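Long-range contact in LAR_0958 cell surface adhesin (Lactobacillus reuteri, PDB 4NG0), which probably helps the bacterium adhere to mucus, as a cell-surface adhesin whose repeat adopts a ubiquitin-like beta-grasp fold: residues Y13-P22 and F43-T54. Sequence-based numbering, arbitrary orientation. Where two conformers were deposited one is given.
Sequences YDGNPANFEP and FTWNTADKKAPT
One direct hydrogen bond joins the backbones, A18 N to P53 O at 2.9 Å, nearly along the C=O axis (170° at the oxygen), with the CA atoms of P17 and T54 4.4 Å apart beside it. The A18 methyl group comes obliquely onto the six-membered ring of W45, 3.7 Å from A18 CB to W45 CH2. A52 and P53 lie over one face of that indole, while its NE1 donates at the ring edge to a water, 3.1 Å away, that also links A18 O and F20 N. F20, with CG anti to its N (chi1 165°), places CZ over one face of F43, toward its rim, with CE2 3.4 Å from F43 CD1; the ring planes meet obliquely at 53°. Y87 lies edge-to-face with F20, and Y89 with W45. T54 CG2 presses on G15 C at 3.4 Å, and T54 O lies at the edge of the Y13 ring, 3.3 Å from CD1. A second water joins G15 O to T54 OG1; a third accepts from D14 N and lies within hydrogen-bonding distance of N16 O and T54 O. The loop after strand 3-12 thus packs apolar side chains against edge strand 43-45, and besides the A18-P53 bond, waters bridge the polar backbone atoms named.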
loop_
_atom_site.group_PDB
_atom_site.type_symbol
_atom_site.label_atom_id
_atom_site.label_comp_id
_atom_site.label_asym_id
_atom_site.label_seq_id
_atom_site.Cartn_x
_atom_site.Cartn_y
_atom_site.Cartn_z
ATOM N N TYR A 13 3.517 -16.261 -9.080
ATOM C CA TYR A 13 2.335 -16.436 -9.927
ATOM C C TYR A 13 1.615 -17.750 -9.622
ATOM O O TYR A 13 2.245 -18.813 -9.553
ATOM C CB TYR A 13 2.754 -16.452 -11.400
ATOM C CG TYR A 13 1.629 -16.811 -12.342
ATOM C CD1 TYR A 13 0.716 -15.850 -12.740
ATOM C CD2 TYR A 13 1.480 -18.108 -12.819
ATOM C CE1 TYR A 13 -0.330 -16.173 -13.608
ATOM C CE2 TYR A 13 0.440 -18.444 -13.683
ATOM C CZ TYR A 13 -0.456 -17.464 -14.069
ATOM O OH TYR A 13 -1.492 -17.791 -14.924
ATOM N N ASP A 14 0.299 -17.673 -9.444
ATOM C CA ASP A 14 -0.530 -18.873 -9.270
ATOM C C ASP A 14 -1.876 -18.743 -9.974
ATOM O O ASP A 14 -2.795 -19.519 -9.714
ATOM C CB ASP A 14 -0.742 -19.184 -7.779
ATOM C CG ASP A 14 -1.570 -18.128 -7.061
ATOM O OD1 ASP A 14 -1.776 -17.035 -7.609
ATOM O OD2 ASP A 14 -2.010 -18.394 -5.916
ATOM N N GLY A 15 -2.001 -17.759 -10.859
ATOM C CA GLY A 15 -3.263 -17.550 -11.562
ATOM C C GLY A 15 -4.341 -16.875 -10.743
ATOM O O GLY A 15 -5.474 -16.747 -11.203
ATOM N N ASN A 16 -3.994 -16.437 -9.534
ATOM C CA ASN A 16 -4.939 -15.780 -8.637
ATOM C C ASN A 16 -4.491 -14.344 -8.400
ATOM O O ASN A 16 -3.294 -14.057 -8.445
ATOM C CB ASN A 16 -5.016 -16.550 -7.318
ATOM C CG ASN A 16 -5.536 -17.962 -7.512
ATOM O OD1 ASN A 16 -6.436 -18.184 -8.330
ATOM N ND2 ASN A 16 -4.963 -18.926 -6.796
ATOM N N PRO A 17 -5.436 -13.425 -8.157
ATOM C CA PRO A 17 -5.039 -12.029 -7.951
ATOM C C PRO A 17 -4.199 -11.867 -6.689
ATOM O O PRO A 17 -4.377 -12.605 -5.719
ATOM C CB PRO A 17 -6.382 -11.295 -7.802
ATOM C CG PRO A 17 -7.405 -12.222 -8.402
ATOM C CD PRO A 17 -6.900 -13.601 -8.122
ATOM N N ALA A 18 -3.278 -10.912 -6.718
ATOM C CA ALA A 18 -2.453 -10.624 -5.547
ATOM C C ALA A 18 -3.272 -10.075 -4.388
ATOM O O ALA A 18 -4.212 -9.308 -4.589
ATOM C CB ALA A 18 -1.361 -9.629 -5.913
ATOM N N ASN A 19 -2.877 -10.443 -3.177
ATOM C CA ASN A 19 -3.506 -9.935 -1.968
ATOM C C ASN A 19 -2.581 -8.947 -1.275
ATOM O O ASN A 19 -1.636 -9.350 -0.588
ATOM C CB ASN A 19 -3.806 -11.083 -1.004
ATOM C CG ASN A 19 -4.877 -12.033 -1.520
ATOM O OD1 ASN A 19 -5.884 -11.608 -2.086
ATOM N ND2 ASN A 19 -4.668 -13.326 -1.305
ATOM N N PHE A 20 -2.859 -7.662 -1.458
ATOM C CA PHE A 20 -2.099 -6.614 -0.795
ATOM C C PHE A 20 -2.361 -6.649 0.700
ATOM O O PHE A 20 -3.514 -6.726 1.134
ATOM C CB PHE A 20 -2.498 -5.256 -1.367
ATOM C CG PHE A 20 -2.053 -4.090 -0.533
ATOM C CD1 PHE A 20 -0.721 -3.706 -0.519
ATOM C CD2 PHE A 20 -2.968 -3.356 0.214
ATOM C CE1 PHE A 20 -0.287 -2.624 0.246
ATOM C CE2 PHE A 20 -2.546 -2.255 0.981
ATOM C CZ PHE A 20 -1.206 -1.892 0.998
ATOM N N GLU A 21 -1.290 -6.579 1.485
ATOM C CA GLU A 21 -1.388 -6.603 2.945
ATOM C C GLU A 21 -0.932 -5.266 3.531
ATOM O O GLU A 21 0.249 -4.949 3.512
ATOM C CB GLU A 21 -0.518 -7.725 3.508
ATOM C CG GLU A 21 -0.896 -9.133 3.049
ATOM C CD GLU A 21 -2.189 -9.640 3.673
ATOM O OE1 GLU A 21 -2.693 -9.002 4.625
ATOM O OE2 GLU A 21 -2.705 -10.678 3.204
ATOM N N PRO A 22 -1.869 -4.468 4.062
ATOM C CA PRO A 22 -1.512 -3.131 4.543
ATOM C C PRO A 22 -0.525 -3.139 5.717
ATOM O O PRO A 22 0.164 -2.142 5.928
ATOM C CB PRO A 22 -2.866 -2.534 4.965
ATOM C CG PRO A 22 -3.753 -3.713 5.182
ATOM C CD PRO A 22 -3.312 -4.733 4.181
ATOM N N PHE A 43 -5.706 1.708 -0.170
ATOM C CA PHE A 43 -4.649 1.786 -1.169
ATOM C C PHE A 43 -5.210 1.324 -2.498
ATOM O O PHE A 43 -6.051 0.429 -2.542
ATOM C CB PHE A 43 -3.455 0.895 -0.784
ATOM C CG PHE A 43 -2.757 1.310 0.486
ATOM C CD1 PHE A 43 -3.290 0.993 1.727
ATOM C CD2 PHE A 43 -1.557 2.001 0.429
ATOM C CE1 PHE A 43 -2.640 1.371 2.905
ATOM C CE2 PHE A 43 -0.900 2.379 1.601
ATOM C CZ PHE A 43 -1.449 2.072 2.825
ATOM N N THR A 44 -4.741 1.945 -3.566
ATOM C CA THR A 44 -5.177 1.587 -4.913
ATOM C C THR A 44 -4.021 1.018 -5.724
ATOM O O THR A 44 -2.928 1.578 -5.739
ATOM C CB THR A 44 -5.763 2.813 -5.621
ATOM O OG1 THR A 44 -6.950 3.206 -4.929
ATOM C CG2 THR A 44 -6.124 2.511 -7.077
ATOM N N TRP A 45 -4.264 -0.110 -6.386
ATOM C CA TRP A 45 -3.310 -0.660 -7.332
ATOM C C TRP A 45 -3.166 0.249 -8.542
ATOM O O TRP A 45 -4.172 0.646 -9.143
ATOM C CB TRP A 45 -3.809 -2.013 -7.825
ATOM C CG TRP A 45 -3.695 -3.130 -6.830
ATOM C CD1 TRP A 45 -4.647 -3.553 -5.952
ATOM C CD2 TRP A 45 -2.564 -3.995 -6.650
ATOM N NE1 TRP A 45 -4.173 -4.619 -5.214
ATOM C CE2 TRP A 45 -2.903 -4.920 -5.641
ATOM C CE3 TRP A 45 -1.301 -4.077 -7.252
ATOM C CZ2 TRP A 45 -2.014 -5.915 -5.205
ATOM C CZ3 TRP A 45 -0.420 -5.064 -6.825
ATOM C CH2 TRP A 45 -0.780 -5.971 -5.813
ATOM N N ASN A 46 -1.928 0.535 -8.927
ATOM C CA ASN A 46 -1.651 1.384 -10.078
ATOM C C ASN A 46 -1.572 0.538 -11.346
ATOM O O ASN A 46 -0.560 0.483 -12.041
ATOM C CB ASN A 46 -0.382 2.210 -9.822
ATOM C CG ASN A 46 -0.556 3.201 -8.661
ATOM O OD1 ASN A 46 -1.565 3.911 -8.576
ATOM N ND2 ASN A 46 0.425 3.247 -7.763
ATOM N N THR A 47 -2.682 -0.131 -11.625
ATOM C CA THR A 47 -2.825 -1.011 -12.766
ATOM C C THR A 47 -3.832 -0.411 -13.745
ATOM O O THR A 47 -4.505 0.562 -13.421
ATOM C CB THR A 47 -3.348 -2.360 -12.301
ATOM O OG1 THR A 47 -4.516 -2.152 -11.500
ATOM C CG2 THR A 47 -2.288 -3.079 -11.462
ATOM N N ALA A 48 -3.941 -0.998 -14.934
ATOM C CA ALA A 48 -4.787 -0.417 -15.977
ATOM C C ALA A 48 -6.235 -0.281 -15.546
ATOM O O ALA A 48 -6.906 0.678 -15.931
ATOM C CB ALA A 48 -4.704 -1.234 -17.255
ATOM N N ASP A 49 -6.715 -1.235 -14.755
ATOM C CA ASP A 49 -8.102 -1.212 -14.303
ATOM C C ASP A 49 -8.229 -0.869 -12.822
ATOM O O ASP A 49 -9.321 -0.937 -12.248
ATOM C CB ASP A 49 -8.801 -2.548 -14.607
ATOM C CG ASP A 49 -8.051 -3.753 -14.060
ATOM O OD1 ASP A 49 -7.029 -3.575 -13.357
ATOM O OD2 ASP A 49 -8.480 -4.895 -14.354
ATOM N N LYS A 50 -7.108 -0.510 -12.208
ATOM C CA LYS A 50 -7.063 -0.190 -10.782
ATOM C C LYS A 50 -7.545 -1.348 -9.900
ATOM O O LYS A 50 -8.048 -1.139 -8.796
ATOM C CB LYS A 50 -7.793 1.131 -10.473
ATOM C CG LYS A 50 -7.165 2.353 -11.146
ATOM C CD LYS A 50 -7.841 3.642 -10.697
ATOM C CE LYS A 50 -7.123 4.865 -11.232
ATOM N NZ LYS A 50 -7.774 6.126 -10.751
ATOM N N LYS A 51 -7.337 -2.572 -10.385
ATOM C CA LYS A 51 -7.661 -3.793 -9.650
ATOM C C LYS A 51 -6.398 -4.613 -9.411
ATOM O O LYS A 51 -5.390 -4.434 -10.091
ATOM C CB LYS A 51 -8.663 -4.654 -10.426
ATOM C CG LYS A 51 -10.016 -3.980 -10.665
ATOM C CD LYS A 51 -10.656 -3.564 -9.350
ATOM C CE LYS A 51 -11.947 -2.779 -9.564
ATOM N NZ LYS A 51 -12.949 -3.558 -10.336
ATOM N N ALA A 52 -6.467 -5.529 -8.451
ATOM C CA ALA A 52 -5.333 -6.388 -8.138
ATOM C C ALA A 52 -4.984 -7.228 -9.354
ATOM O O ALA A 52 -5.865 -7.840 -9.955
ATOM C CB ALA A 52 -5.669 -7.290 -6.967
ATOM N N PRO A 53 -3.693 -7.273 -9.720
ATOM C CA PRO A 53 -3.226 -8.033 -10.878
ATOM C C PRO A 53 -3.013 -9.506 -10.569
ATOM O O PRO A 53 -2.939 -9.903 -9.400
ATOM C CB PRO A 53 -1.881 -7.370 -11.198
ATOM C CG PRO A 53 -1.372 -6.976 -9.852
ATOM C CD PRO A 53 -2.590 -6.554 -9.058
ATOM N N THR A 54 -2.944 -10.292 -11.637
ATOM C CA THR A 54 -2.667 -11.726 -11.591
ATOM C C THR A 54 -1.350 -12.080 -12.290
ATOM O O THR A 54 -0.573 -12.907 -11.797
ATOM C CB THR A 54 -3.819 -12.502 -12.241
ATOM O OG1 THR A 54 -4.981 -12.344 -11.417
ATOM C CG2 THR A 54 -3.496 -13.985 -12.353
HETATM O O HOH W 1 -0.894 -14.844 -9.725
HETATM O O HOH W 2 -6.960 -14.375 -11.251
HETATM O O HOH W 3 -4.999 -6.944 -3.363
#